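Long-range contacts in tail spike protein gp49 (Pseudomonas phage LKA1, PDB 4RU4), which probably acts as a lyase that cleaves the O-specific polysaccharide on the surface of its Pseudomonas host as the phage enters: residues I79-L89 with A105-G116; V225-V236 with F248-S259. All coordinates share one frame; numbering follows the deposited sequence. Where two conformers were deposited one is given.

Interaction 1 (I79-L89 with A105-G116)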
loop_
_atom_site.group_PDB
_atom_site.type_symbol
_atom_site.label_atom_id
_atom_site.label_comp_id
_atom_site.label_asym_id
_atom_site.label_seq_id
_atom_site.Cartn_x
_atom_site.Cartn_y
_atom_site.Cartn_z
ATOM N N ILE B 79 19.432 -35.336 12.254
ATOM C CA ILE B 79 18.471 -36.272 11.684
ATOM C C ILE B 79 18.955 -36.825 10.348
ATOM O O ILE B 79 19.577 -36.119 9.559
ATOM C CB ILE B 79 17.065 -35.642 11.545
ATOM C CG1 ILE B 79 17.085 -34.491 10.527
ATOM C CG2 ILE B 79 16.563 -35.188 12.923
ATOM C CD1 ILE B 79 15.706 -34.008 10.050
ATOM N N ASN B 80 18.698 -38.101 10.100
ATOM C CA ASN B 80 19.153 -38.691 8.853
ATOM C C ASN B 80 17.962 -39.051 7.975
ATOM O O ASN B 80 18.131 -39.639 6.908
ATOM C CB ASN B 80 19.971 -39.951 9.141
ATOM C CG ASN B 80 19.158 -41.004 9.835
ATOM O OD1 ASN B 80 18.737 -40.816 10.977
ATOM N ND2 ASN B 80 18.911 -42.117 9.150
ATOM N N ARG B 81 16.766 -38.701 8.428
ATOM C CA ARG B 81 15.541 -38.972 7.656
ATOM C C ARG B 81 14.611 -37.812 7.860
ATOM O O ARG B 81 14.710 -37.107 8.864
ATOM C CB ARG B 81 14.801 -40.215 8.192
ATOM C CG ARG B 81 15.539 -41.516 8.029
ATOM C CD ARG B 81 14.695 -42.756 8.397
ATOM N NE ARG B 81 15.609 -43.880 8.444
ATOM C CZ ARG B 81 15.973 -44.583 7.380
ATOM N NH1 ARG B 81 15.439 -44.323 6.190
ATOM N NH2 ARG B 81 16.849 -45.572 7.507
ATOM N N GLY B 82 13.651 -37.650 6.951
ATOM C CA GLY B 82 12.691 -36.589 7.120
ATOM C C GLY B 82 11.824 -36.805 8.354
ATOM O O GLY B 82 11.585 -37.934 8.771
ATOM N N ILE B 83 11.353 -35.706 8.931
ATOM C CA ILE B 83 10.329 -35.752 9.965
ATOM C C ILE B 83 8.978 -35.505 9.284
ATOM O O ILE B 83 8.726 -34.415 8.769
ATOM C CB ILE B 83 10.584 -34.668 11.026
ATOM C CG1 ILE B 83 12.001 -34.828 11.609
ATOM C CG2 ILE B 83 9.471 -34.689 12.098
ATOM C CD1 ILE B 83 12.473 -33.630 12.429
ATOM N N SER B 84 8.113 -36.512 9.265
ATOM C CA SER B 84 6.902 -36.420 8.449
ATOM C C SER B 84 5.599 -36.748 9.177
ATOM O O SER B 84 5.587 -37.410 10.218
ATOM C CB SER B 84 7.055 -37.322 7.212
ATOM O OG SER B 84 7.078 -38.682 7.609
ATOM N N SER B 85 4.490 -36.302 8.605
ATOM C CA SER B 85 3.203 -36.665 9.154
ATOM C C SER B 85 2.136 -36.647 8.078
ATOM O O SER B 85 2.325 -36.085 6.996
ATOM C CB SER B 85 2.820 -35.679 10.248
ATOM O OG SER B 85 2.721 -34.389 9.691
ATOM N N THR B 86 1.012 -37.274 8.393
ATOM C CA THR B 86 -0.199 -37.113 7.606
ATOM C C THR B 86 -1.235 -36.338 8.442
ATOM O O THR B 86 -1.301 -36.474 9.664
ATOM C CB THR B 86 -0.735 -38.460 7.099
ATOM O OG1 THR B 86 -0.769 -39.396 8.175
ATOM C CG2 THR B 86 0.189 -39.009 6.034
ATOM N N GLY B 87 -1.995 -35.462 7.790
ATOM C CA GLY B 87 -3.033 -34.703 8.481
ATOM C C GLY B 87 -2.628 -33.500 9.337
ATOM O O GLY B 87 -3.095 -32.383 9.085
ATOM N N SER B 88 -1.795 -33.706 10.352
ATOM C CA SER B 88 -1.445 -32.611 11.272
ATOM C C SER B 88 0.035 -32.608 11.719
ATOM O O SER B 88 0.639 -33.652 11.887
ATOM C CB SER B 88 -2.339 -32.654 12.510
ATOM O OG SER B 88 -1.690 -33.325 13.572
ATOM N N LEU B 89 0.607 -31.425 11.927
ATOM C CA LEU B 89 1.982 -31.326 12.393
ATOM C C LEU B 89 2.060 -30.048 13.190
ATOM O O LEU B 89 1.806 -28.978 12.644
ATOM C CB LEU B 89 2.931 -31.217 11.192
ATOM C CG LEU B 89 4.442 -31.141 11.468
ATOM C CD1 LEU B 89 4.942 -32.413 12.182
ATOM C CD2 LEU B 89 5.217 -30.945 10.178
ATOM N N ALA B 105 24.396 -38.163 6.171
ATOM C CA ALA B 105 23.740 -39.420 5.800
ATOM C C ALA B 105 22.247 -39.264 5.487
ATOM O O ALA B 105 21.550 -40.255 5.290
ATOM C CB ALA B 105 23.913 -40.441 6.907
ATOM N N PHE B 106 21.753 -38.028 5.441
ATOM C CA PHE B 106 20.321 -37.805 5.239
ATOM C C PHE B 106 19.797 -38.421 3.964
ATOM O O PHE B 106 20.423 -38.305 2.893
ATOM C CB PHE B 106 20.008 -36.305 5.221
ATOM C CG PHE B 106 18.533 -35.989 5.201
ATOM C CD1 PHE B 106 17.815 -35.914 6.385
ATOM C CD2 PHE B 106 17.866 -35.761 3.990
ATOM C CE1 PHE B 106 16.453 -35.597 6.361
ATOM C CE2 PHE B 106 16.510 -35.456 3.954
ATOM C CZ PHE B 106 15.799 -35.373 5.147
ATOM N N THR B 107 18.644 -39.077 4.084
ATOM C CA THR B 107 17.869 -39.493 2.921
ATOM C C THR B 107 16.430 -39.078 3.128
ATOM O O THR B 107 15.882 -39.220 4.231
ATOM C CB THR B 107 17.933 -41.027 2.630
ATOM O OG1 THR B 107 17.439 -41.757 3.756
ATOM C CG2 THR B 107 19.358 -41.465 2.340
ATOM N N GLY B 108 15.821 -38.551 2.071
ATOM C CA GLY B 108 14.458 -38.061 2.164
ATOM C C GLY B 108 14.208 -36.870 1.261
ATOM O O GLY B 108 15.129 -36.193 0.824
ATOM N N THR B 109 12.937 -36.616 0.992
ATOM C CA THR B 109 12.533 -35.536 0.104
ATOM C C THR B 109 12.507 -34.188 0.820
ATOM O O THR B 109 12.902 -33.168 0.242
ATOM C CB THR B 109 11.150 -35.858 -0.477
ATOM O OG1 THR B 109 11.231 -37.086 -1.204
ATOM C CG2 THR B 109 10.696 -34.766 -1.436
ATOM N N SER B 110 12.043 -34.184 2.076
ATOM C CA SER B 110 11.860 -32.954 2.843
ATOM C C SER B 110 12.395 -33.101 4.271
ATOM O O SER B 110 12.382 -34.195 4.847
ATOM C CB SER B 110 10.361 -32.585 2.924
ATOM O OG SER B 110 9.781 -32.590 1.632
ATOM N N VAL B 111 12.855 -31.999 4.845
ATOM C CA VAL B 111 13.299 -32.046 6.245
ATOM C C VAL B 111 12.108 -32.249 7.184
ATOM O O VAL B 111 12.146 -33.083 8.088
ATOM C CB VAL B 111 14.075 -30.783 6.665
ATOM C CG1 VAL B 111 14.564 -30.936 8.114
ATOM C CG2 VAL B 111 15.276 -30.549 5.723
ATOM N N LEU B 112 11.043 -31.481 6.948
ATOM C CA LEU B 112 9.861 -31.507 7.768
ATOM C C LEU B 112 8.700 -31.503 6.779
ATOM O O LEU B 112 8.720 -30.739 5.795
ATOM C CB LEU B 112 9.850 -30.231 8.620
ATOM C CG LEU B 112 9.085 -30.098 9.920
ATOM C CD1 LEU B 112 9.408 -31.318 10.771
ATOM C CD2 LEU B 112 9.498 -28.822 10.656
ATOM N N SER B 113 7.713 -32.367 6.994
ATOM C CA SER B 113 6.605 -32.417 6.043
ATOM C C SER B 113 5.297 -32.847 6.674
ATOM O O SER B 113 5.268 -33.675 7.603
ATOM C CB SER B 113 6.933 -33.315 4.837
ATOM O OG SER B 113 7.093 -34.668 5.237
ATOM N N CYS B 114 4.205 -32.284 6.157
ATOM C CA CYS B 114 2.872 -32.721 6.540
ATOM C C CYS B 114 2.006 -32.776 5.291
ATOM O O CYS B 114 1.975 -31.815 4.516
ATOM C CB CYS B 114 2.233 -31.782 7.566
ATOM S SG CYS B 114 0.680 -32.494 8.203
ATOM N N VAL B 115 1.331 -33.907 5.081
ATOM C CA VAL B 115 0.511 -34.085 3.879
ATOM C C VAL B 115 -0.938 -34.438 4.281
ATOM O O VAL B 115 -1.178 -35.417 5.008
ATOM C CB VAL B 115 1.079 -35.211 2.971
ATOM C CG1 VAL B 115 0.260 -35.350 1.669
ATOM C CG2 VAL B 115 2.562 -34.986 2.673
ATOM N N GLY B 116 -1.899 -33.633 3.834
ATOM C CA GLY B 116 -3.303 -33.963 4.030
ATOM C C GLY B 116 -3.799 -34.795 2.859
ATOM O O GLY B 116 -3.001 -35.315 2.084
HETATM O O HOH W 1 19.653 -42.276 6.491
HETATM O O HOH W 2 12.757 -39.526 4.838
HETATM O O HOH W 3 9.775 -35.107 5.885
#

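Interaction 2 (V225-V236 with F248-S259). With EDO (1,2-ethanediol), chain S.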
loop_
_atom_site.group_PDB
_atom_site.type_symbol
_atom_site.label_atom_id
_atom_site.label_comp_id
_atom_site.label_asym_id
_atom_site.label_seq_id
_atom_site.Cartn_x
_atom_site.Cartn_y
_atom_site.Cartn_z
ATOM N N VAL B 225 4.395 -28.659 2.931
ATOM C CA VAL B 225 3.058 -28.826 3.501
ATOM C C VAL B 225 2.149 -28.987 2.286
ATOM O O VAL B 225 2.141 -28.138 1.397
ATOM C CB VAL B 225 2.603 -27.603 4.371
ATOM C CG1 VAL B 225 1.182 -27.815 4.887
ATOM C CG2 VAL B 225 3.583 -27.336 5.527
ATOM N N GLU B 226 1.421 -30.090 2.223
ATOM C CA GLU B 226 0.666 -30.421 1.023
ATOM C C GLU B 226 -0.790 -30.774 1.388
ATOM O O GLU B 226 -1.022 -31.502 2.354
ATOM C CB GLU B 226 1.336 -31.588 0.285
ATOM C CG GLU B 226 0.538 -32.090 -0.941
ATOM C CD GLU B 226 1.334 -33.065 -1.811
ATOM O OE1 GLU B 226 2.520 -33.335 -1.485
ATOM O OE2 GLU B 226 0.761 -33.557 -2.819
ATOM N N ALA B 227 -1.745 -30.251 0.620
ATOM C CA ALA B 227 -3.176 -30.549 0.805
ATOM C C ALA B 227 -3.664 -30.277 2.222
ATOM O O ALA B 227 -4.294 -31.147 2.857
ATOM C CB ALA B 227 -3.507 -32.013 0.369
ATOM N N VAL B 228 -3.409 -29.060 2.716
ATOM C CA VAL B 228 -3.834 -28.703 4.053
ATOM C C VAL B 228 -4.581 -27.359 4.028
ATOM O O VAL B 228 -4.195 -26.440 3.282
ATOM C CB VAL B 228 -2.619 -28.622 5.012
ATOM C CG1 VAL B 228 -3.029 -28.107 6.393
ATOM C CG2 VAL B 228 -1.909 -29.993 5.129
ATOM N N VAL B 229 -5.626 -27.251 4.847
ATOM C CA VAL B 229 -6.373 -26.009 5.038
ATOM C C VAL B 229 -5.748 -25.161 6.147
ATOM O O VAL B 229 -5.597 -25.628 7.279
ATOM C CB VAL B 229 -7.871 -26.297 5.370
ATOM C CG1 VAL B 229 -8.630 -24.989 5.765
ATOM C CG2 VAL B 229 -8.585 -27.052 4.188
ATOM N N SER B 230 -5.383 -23.920 5.801
ATOM C CA SER B 230 -4.813 -22.925 6.715
ATOM C C SER B 230 -3.578 -23.371 7.515
ATOM O O SER B 230 -3.497 -23.136 8.743
ATOM C CB SER B 230 -5.881 -22.361 7.647
ATOM O OG SER B 230 -6.906 -21.743 6.876
ATOM N N PRO B 231 -2.597 -23.978 6.824
ATOM C CA PRO B 231 -1.364 -24.222 7.582
ATOM C C PRO B 231 -0.677 -22.905 7.907
ATOM O O PRO B 231 -0.855 -21.900 7.201
ATOM C CB PRO B 231 -0.512 -25.051 6.617
ATOM C CG PRO B 231 -0.959 -24.583 5.235
ATOM C CD PRO B 231 -2.450 -24.279 5.385
ATOM N N ARG B 232 0.121 -22.918 8.976
ATOM C CA ARG B 232 0.772 -21.714 9.483
ATOM C C ARG B 232 2.253 -21.968 9.665
ATOM O O ARG B 232 2.646 -22.983 10.261
ATOM C CB ARG B 232 0.148 -21.340 10.834
ATOM C CG ARG B 232 -1.325 -20.909 10.731
ATOM C CD ARG B 232 -1.404 -19.585 10.006
ATOM N NE ARG B 232 -2.760 -19.063 9.813
ATOM C CZ ARG B 232 -3.480 -19.237 8.701
ATOM N NH1 ARG B 232 -2.995 -19.983 7.702
ATOM N NH2 ARG B 232 -4.702 -18.697 8.609
ATOM N N VAL B 233 3.092 -21.091 9.115
ATOM C CA VAL B 233 4.548 -21.144 9.362
ATOM C C VAL B 233 4.943 -19.746 9.829
ATOM O O VAL B 233 4.635 -18.754 9.148
ATOM C CB VAL B 233 5.338 -21.513 8.088
ATOM C CG1 VAL B 233 6.865 -21.521 8.369
ATOM C CG2 VAL B 233 4.883 -22.875 7.534
ATOM N N ASP B 234 5.567 -19.633 11.001
ATOM C CA ASP B 234 5.814 -18.308 11.562
ATOM C C ASP B 234 7.150 -18.308 12.286
ATOM O O ASP B 234 7.494 -19.291 12.955
ATOM C CB ASP B 234 4.691 -17.921 12.531
ATOM C CG ASP B 234 4.924 -16.564 13.182
ATOM O OD1 ASP B 234 5.136 -15.566 12.454
ATOM O OD2 ASP B 234 4.932 -16.501 14.429
ATOM N N ASP B 235 7.914 -17.239 12.100
ATOM C CA ASP B 235 9.143 -17.044 12.854
ATOM C C ASP B 235 10.112 -18.219 12.623
ATOM O O ASP B 235 10.736 -18.700 13.557
ATOM C CB ASP B 235 8.766 -16.883 14.344
ATOM C CG ASP B 235 9.932 -16.485 15.218
ATOM O OD1 ASP B 235 10.834 -15.774 14.721
ATOM O OD2 ASP B 235 9.934 -16.881 16.416
ATOM N N VAL B 236 10.244 -18.692 11.383
ATOM C CA VAL B 236 11.201 -19.762 11.127
ATOM C C VAL B 236 12.403 -19.253 10.355
ATOM O O VAL B 236 12.318 -18.270 9.610
ATOM C CB VAL B 236 10.619 -21.021 10.414
ATOM C CG1 VAL B 236 9.409 -21.588 11.185
ATOM C CG2 VAL B 236 10.287 -20.725 8.958
ATOM N N PHE B 248 4.617 -24.977 -0.338
ATOM C CA PHE B 248 3.216 -25.232 -0.069
ATOM C C PHE B 248 2.589 -25.789 -1.355
ATOM O O PHE B 248 2.663 -25.147 -2.411
ATOM C CB PHE B 248 2.473 -23.945 0.321
ATOM C CG PHE B 248 2.892 -23.365 1.658
ATOM C CD1 PHE B 248 2.528 -23.973 2.839
ATOM C CD2 PHE B 248 3.600 -22.177 1.712
ATOM C CE1 PHE B 248 2.900 -23.439 4.082
ATOM C CE2 PHE B 248 3.975 -21.607 2.949
ATOM C CZ PHE B 248 3.610 -22.235 4.133
ATOM N N ALA B 249 1.973 -26.970 -1.266
ATOM C CA ALA B 249 1.382 -27.609 -2.449
ATOM C C ALA B 249 -0.097 -27.849 -2.166
ATOM O O ALA B 249 -0.432 -28.498 -1.173
ATOM C CB ALA B 249 2.085 -28.932 -2.765
ATOM N N ARG B 250 -0.969 -27.352 -3.038
ATOM C CA ARG B 250 -2.399 -27.591 -2.880
ATOM C C ARG B 250 -2.916 -27.209 -1.493
ATOM O O ARG B 250 -3.697 -27.954 -0.897
ATOM C CB ARG B 250 -2.740 -29.071 -3.167
ATOM C CG ARG B 250 -2.943 -29.374 -4.649
ATOM C CD ARG B 250 -2.999 -30.878 -4.895
ATOM N NE ARG B 250 -1.689 -31.487 -4.672
ATOM C CZ ARG B 250 -0.707 -31.456 -5.562
ATOM N NH1 ARG B 250 -0.896 -30.841 -6.730
ATOM N NH2 ARG B 250 0.467 -32.007 -5.291
ATOM N N CYS B 251 -2.472 -26.061 -0.978
ATOM C CA CYS B 251 -2.951 -25.588 0.308
ATOM C C CYS B 251 -3.924 -24.447 0.109
ATOM O O CYS B 251 -3.773 -23.644 -0.808
ATOM C CB CYS B 251 -1.804 -25.086 1.197
ATOM S SG CYS B 251 -0.701 -26.416 1.743
ATOM N N TYR B 252 -4.878 -24.361 1.012
ATOM C CA TYR B 252 -5.854 -23.271 1.038
ATOM C C TYR B 252 -5.465 -22.385 2.201
ATOM O O TYR B 252 -5.348 -22.885 3.327
ATOM C CB TYR B 252 -7.241 -23.842 1.296
ATOM C CG TYR B 252 -8.363 -22.827 1.175
ATOM C CD1 TYR B 252 -8.647 -22.228 -0.045
ATOM C CD2 TYR B 252 -9.132 -22.474 2.287
ATOM C CE1 TYR B 252 -9.686 -21.299 -0.165
ATOM C CE2 TYR B 252 -10.172 -21.563 2.183
ATOM C CZ TYR B 252 -10.449 -20.977 0.946
ATOM O OH TYR B 252 -11.479 -20.054 0.841
ATOM N N ASP B 253 -5.223 -21.098 1.932
ATOM C CA ASP B 253 -4.899 -20.126 2.982
ATOM C C ASP B 253 -3.604 -20.491 3.738
ATOM O O ASP B 253 -3.526 -20.365 4.968
ATOM C CB ASP B 253 -6.084 -19.957 3.961
ATOM C CG ASP B 253 -5.790 -18.948 5.086
ATOM O OD1 ASP B 253 -5.212 -17.894 4.778
ATOM O OD2 ASP B 253 -6.117 -19.221 6.276
ATOM N N ALA B 254 -2.594 -20.959 3.011
ATOM C CA ALA B 254 -1.284 -21.157 3.622
ATOM C C ALA B 254 -0.696 -19.786 3.932
ATOM O O ALA B 254 -0.665 -18.920 3.062
ATOM C CB ALA B 254 -0.368 -21.907 2.676
ATOM N N LYS B 255 -0.213 -19.583 5.161
ATOM C CA LYS B 255 0.459 -18.322 5.475
ATOM C C LYS B 255 1.844 -18.575 6.065
ATOM O O LYS B 255 1.971 -19.313 7.047
ATOM C CB LYS B 255 -0.373 -17.486 6.445
ATOM C CG LYS B 255 -1.642 -16.875 5.820
ATOM C CD LYS B 255 -2.320 -15.885 6.769
ATOM C CE LYS B 255 -3.440 -15.148 6.055
ATOM N NZ LYS B 255 -4.752 -15.543 6.582
ATOM N N ILE B 256 2.867 -17.953 5.480
ATOM C CA ILE B 256 4.185 -17.931 6.107
ATOM C C ILE B 256 4.506 -16.492 6.479
ATOM O O ILE B 256 4.407 -15.591 5.632
ATOM C CB ILE B 256 5.288 -18.515 5.238
ATOM C CG1 ILE B 256 6.657 -18.353 5.937
ATOM C CG2 ILE B 256 5.341 -17.858 3.831
ATOM C CD1 ILE B 256 7.711 -19.322 5.391
ATOM N N THR B 257 4.879 -16.271 7.738
ATOM C CA THR B 257 5.053 -14.897 8.247
ATOM C C THR B 257 6.365 -14.758 9.038
ATOM O O THR B 257 6.828 -15.721 9.670
ATOM C CB THR B 257 3.887 -14.508 9.182
ATOM O OG1 THR B 257 3.699 -15.555 10.159
ATOM C CG2 THR B 257 2.584 -14.330 8.375
ATOM N N ASN B 258 6.948 -13.559 9.027
ATOM C CA ASN B 258 8.071 -13.262 9.943
ATOM C C ASN B 258 9.254 -14.253 9.859
ATOM O O ASN B 258 9.926 -14.544 10.867
ATOM C CB ASN B 258 7.530 -13.203 11.370
ATOM C CG ASN B 258 6.217 -12.413 11.460
ATOM O OD1 ASN B 258 6.131 -11.301 10.942
ATOM N ND2 ASN B 258 5.182 -13.001 12.093
ATOM N N SER B 259 9.525 -14.756 8.656
ATOM C CA SER B 259 10.491 -15.842 8.485
ATOM C C SER B 259 11.663 -15.437 7.595
ATOM O O SER B 259 11.530 -14.551 6.755
ATOM C CB SER B 259 9.785 -17.100 7.936
ATOM O OG SER B 259 8.769 -17.480 8.852
HETATM C C1 EDO S . 13.193 -15.323 11.170
HETATM O O1 EDO S . 12.638 -14.006 11.200
HETATM C C2 EDO S . 13.944 -15.586 12.459
HETATM O O2 EDO S . 13.125 -15.154 13.535
HETATM O O HOH W 4 -2.112 -33.815 -2.733
HETATM O O HOH W 5 -4.993 -15.466 9.422
HETATM O O HOH W 6 10.614 -13.346 13.544
#

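Interaction 1 (I79-L89 with A105-G116)
L89, L112 and C114 form the tight side of this contact, where strands 82-86 and 113-115 run parallel with their axes 4.7 Å apart. Having come round the turn at G87, L89 sets its CB against C114 CB at 3.7 Å and brings CD2 to within 4.0 Å of L112 CG. I83 lies on this same face, and L60 and V64 of helix 55-65 pack on I83 and L89. Further back, F106 has CG anti to its own N (chi1 -172°), which brings the ring's CE1 against the R81-G82 backbone, 3.2 Å from R81 C; its edge meets I79 O. The end of I79 runs beside the ring and crosses V111 at about a right angle, CD1 to CG1 3.8 Å.

The other face, with S84, T86, S113 and V115, is more open to solvent. S113 OG touches S84 CB at 3.3 Å and also binds a water that donates to S110 O. Strand bonding is regular from I83 N to V111 O (2.9 Å) as far as G87 N to V115 O, though S85 N to S113 O is weak. Before it, a water spans G82 N and T107 O, while R81 turns to a salt bridge with D53. This is the stacking of successive coils in a right-handed parallel beta-helix, here at its N-terminal end beside a helix.

Interaction 2 (V225-V236 with F248-S259)
Strands 232-234 and 254-257 run parallel, 4.7 Å apart and only 5° askew, and the backbone pairing begins earlier, with V225 and E226 beside F248 and A249. Inward, V233 straddles two neighbours: CG2 meets the edge of the F248 ring at CZ (3.7 Å), while CG1 lies alongside the end of I256. A254 CB sits over one face of that ring, and P231 CG leans on A254 CB from the neighbouring coil.

At the corner before strand 254-257, D253 is the hub. R232, bent at chi2 (-68°), turns its guanidinium end-on to it, NH1 to the backbone O and NH2 to OD2 (2.8 Å, 174° at the hydrogen), its plane nearly perpendicular to the carboxylate. S230 OG takes the anti lone pair of OD2 at 2.7 Å, and K255 NZ the syn lone pair of OD1. K255 CD lies over the centre of the guanidinium; the two cations come close, but the shared carboxylate probably offsets their repulsion. N260 of the second subunit adds weak bonds to this cluster.

Such in-register stacking of one coil on the next belongs to the parallel beta-helix of pectate lyase-like proteins: A227 over R250 and S230 over D253 are corners of adjacent coils, all four in the left-handed region.

Where the strands end, D234 OD1 accepts from T257 OG1 (2.7 Å) on its anti side, out of the carboxylate plane, and from N258 ND2 (2.6 Å) nearly along the C-O axis. N258 OD1 in turn bonds N285. V236 N donates to S259 OG, which itself donates to T257 O. At the far end the E226 carboxylate is met from above its plane by R250 NH2 (2.9 Å); R250 NH1 forms a salt bridge with D300.

Interactions 1 and 2 come in series along the chain, interaction 1 closing before interaction 2 opens, with their centres about 15 Å apart on the same side of the chain's centre. They share a sheet in which strands 113-120 and 221-226 are neighbours, and they touch there: C114 O lies 2.9 Å from E226 N and G116 N 2.7 Å from E226 O, both probable hydrogen bonds. Each coil thus hands its edge to the next, carrying the beta-helix from the end by helix 55-65 toward the middle. Interaction 1 touches no other chain, whereas interaction 2 reaches a second subunit of the three-chain assembly.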